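Local structure of Pol protein (Human T-cell leukemia virus type I, 6TJU) at residues Leu32-Ala36 / Gly37-Ile41. The protein is a multifunctional retroviral polyprotein, of which this piece is the C-terminal domain of integrase, a small SH3-like fold that probably binds DNA during viral genome integration. Numbering follows the deposited sequence.
Sequences LQEAA and GAALI
Leu40 is held through both its backbone polar atoms in a hairpin with a two-residue loop: Leu40 N gives its hydrogen to Gln33 O at 2.6 Å in an almost straight bond, and Leu40 O accepts one from Leu32 N at 2.8 Å. Leu32 and Gln33 thus both lie opposite Leu40, an irregularity consistent with a classic beta bulge, and Gln33 N is buried without a partner. With CG of Leu40 anti to its N (chi1 -175°), Leu40 CD2 lies against Leu32 CB at 4.2 Å; the side chain also touches Ala48 and Trp50 of strand 48-52. A broad aliphatic group suits this place, because it spans neighbours on both sides of the central strand.

On the other face of the sheet, the strands come closest at Glu34 and Ala39, a non-hydrogen-bonded pair whose CA atoms are 4.4 Å apart. The Glu34 chain bends at chi2 (-103°) and brings OE2 to 3.7 Å from CB of Ala39, while OE1 is hydrogen-bonded to the hydroxyl of Tyr13. Buried Ala39 is small enough to sit beside the carboxylate oxygen and also touches Tyr13, so this side of the hairpin is the tightly packed one.

Packing is looser toward the turn and along the outer strand. Gln33 carries its amide away from the partner strand, in keeping with a polar residue at an exposed edge. Ala35 N reaches Ala38 O at 3.0 Å, but the return bond, from Ala38 N to Ala35 O, is weak at 3.3 Å. Between them Ala36 and Gly37 make the corner, Gly37 with a positive phi (75°) that a residue lacking CB adopts readily. This is a type II turn closing a beta hairpin, here at the edge of a three-stranded antiparallel sheet in the SH3-like integrase C-terminal domain.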
ATOM      1  N   LEU A  32       5.817   0.799  -4.353  1.00 49.68           N
ATOM      2  CA  LEU A  32       7.170   0.674  -4.936  1.00 45.90           C
ATOM      3  C   LEU A  32       7.028   0.032  -6.301  1.00 56.35           C
ATOM      4  O   LEU A  32       7.810   0.350  -7.160  1.00 55.10           O
ATOM      5  CB  LEU A  32       8.051  -0.194  -4.049  1.00 50.39           C
ATOM      6  CG  LEU A  32       8.334   0.348  -2.651  1.00 52.28           C
ATOM      7  CD1 LEU A  32       9.250  -0.591  -1.917  1.00 52.03           C
ATOM      8  CD2 LEU A  32       8.932   1.760  -2.673  1.00 63.86           C
ATOM      9  N   GLN A  33       6.066  -0.871  -6.453  1.00 56.36           N
ATOM     10  CA  GLN A  33       5.683  -1.393  -7.770  1.00 51.91           C
ATOM     11  C   GLN A  33       4.252  -1.879  -7.716  1.00 53.28           C
ATOM     12  O   GLN A  33       3.781  -2.206  -6.589  1.00 51.74           O
ATOM     13  CB  GLN A  33       6.593  -2.545  -8.170  1.00 62.53           C
ATOM     14  CG  GLN A  33       6.716  -2.666  -9.675  1.00 68.34           C
ATOM     15  CD  GLN A  33       7.956  -3.469  -9.884  1.00 71.95           C
ATOM     16  OE1 GLN A  33       7.892  -4.641 -10.221  1.00 80.41           O
ATOM     17  NE2 GLN A  33       9.076  -2.852  -9.544  1.00 72.22           N
ATOM     18  N   GLU A  34       3.644  -1.932  -8.909  1.00 61.83           N
ATOM     19  CA  GLU A  34       2.271  -2.430  -9.200  1.00 70.32           C
ATOM     20  C   GLU A  34       2.320  -3.645 -10.152  1.00 63.84           C
ATOM     21  O   GLU A  34       3.132  -3.666 -11.067  1.00 63.82           O
ATOM     22  CB  GLU A  34       1.466  -1.337  -9.902  1.00 66.83           C
ATOM     23  CG  GLU A  34       1.627   0.032  -9.308  1.00 68.67           C
ATOM     24  CD  GLU A  34       0.436   0.391  -8.467  1.00 78.43           C
ATOM     25  OE1 GLU A  34       0.273   1.578  -8.115  1.00 90.04           O
ATOM     26  OE2 GLU A  34      -0.314  -0.547  -8.186  1.00 77.69           O
ATOM     27  N   ALA A  35       1.436  -4.615  -9.960  1.00 62.95           N
ATOM     28  CA  ALA A  35       1.261  -5.796 -10.817  1.00 58.42           C
ATOM     29  C   ALA A  35      -0.226  -6.080 -10.883  1.00 60.24           C
ATOM     30  O   ALA A  35      -0.978  -5.385 -10.172  1.00 60.05           O
ATOM     31  CB  ALA A  35       2.013  -6.956 -10.224  1.00 69.34           C
ATOM     32  N   ALA A  36      -0.620  -7.083 -11.665  1.00 56.73           N
ATOM     33  CA  ALA A  36      -2.032  -7.482 -11.795  1.00 57.31           C
ATOM     34  C   ALA A  36      -2.508  -7.928 -10.414  1.00 51.36           C
ATOM     35  O   ALA A  36      -1.893  -8.810  -9.814  1.00 60.50           O
ATOM     36  CB  ALA A  36      -2.190  -8.588 -12.834  1.00 58.33           C
ATOM     37  N   GLY A  37      -3.520  -7.269  -9.899  1.00 49.16           N
ATOM     38  CA  GLY A  37      -4.153  -7.650  -8.621  1.00 60.18           C
ATOM     39  C   GLY A  37      -3.377  -7.321  -7.346  1.00 58.20           C
ATOM     40  O   GLY A  37      -3.870  -7.769  -6.279  1.00 58.09           O
ATOM     41  N   ALA A  38      -2.241  -6.600  -7.375  1.00 49.73           N
ATOM     42  CA  ALA A  38      -1.476  -6.295  -6.137  1.00 49.14           C
ATOM     43  C   ALA A  38      -0.534  -5.099  -6.307  1.00 43.96           C
ATOM     44  O   ALA A  38      -0.097  -4.828  -7.433  1.00 46.41           O
ATOM     45  CB  ALA A  38      -0.707  -7.513  -5.665  1.00 46.10           C
ATOM     46  N   ALA A  39      -0.231  -4.415  -5.198  1.00 45.33           N
ATOM     47  CA  ALA A  39       0.813  -3.369  -5.162  1.00 40.92           C
ATOM     48  C   ALA A  39       1.869  -3.754  -4.133  1.00 46.63           C
ATOM     49  O   ALA A  39       1.532  -4.406  -3.090  1.00 46.37           O
ATOM     50  CB  ALA A  39       0.209  -2.022  -4.850  1.00 43.43           C
ATOM     51  N   LEU A  40       3.116  -3.379  -4.404  1.00 45.85           N
ATOM     52  CA  LEU A  40       4.231  -3.643  -3.460  1.00 47.84           C
ATOM     53  C   LEU A  40       4.346  -2.455  -2.506  1.00 43.87           C
ATOM     54  O   LEU A  40       4.734  -1.354  -2.926  1.00 46.41           O
ATOM     55  CB  LEU A  40       5.526  -3.896  -4.224  1.00 45.96           C
ATOM     56  CG  LEU A  40       6.709  -4.294  -3.359  1.00 46.94           C
ATOM     57  CD1 LEU A  40       6.471  -5.611  -2.644  1.00 53.18           C
ATOM     58  CD2 LEU A  40       7.935  -4.383  -4.228  1.00 50.47           C
ATOM     59  N   ILE A  41       3.991  -2.699  -1.258  1.00 44.82           N
ATOM     60  CA  ILE A  41       3.852  -1.655  -0.214  1.00 46.18           C
ATOM     61  C   ILE A  41       4.943  -1.850   0.820  1.00 45.66           C
ATOM     62  O   ILE A  41       5.110  -2.949   1.304  1.00 46.65           O
ATOM     63  CB  ILE A  41       2.473  -1.719   0.455  1.00 48.41           C
ATOM     64  CG1 ILE A  41       1.303  -1.643  -0.543  1.00 47.85           C
ATOM     65  CG2 ILE A  41       2.428  -0.632   1.509  1.00 44.00           C
ATOM     66  CD1 ILE A  41       1.362  -0.471  -1.525  1.00 57.65           C
TER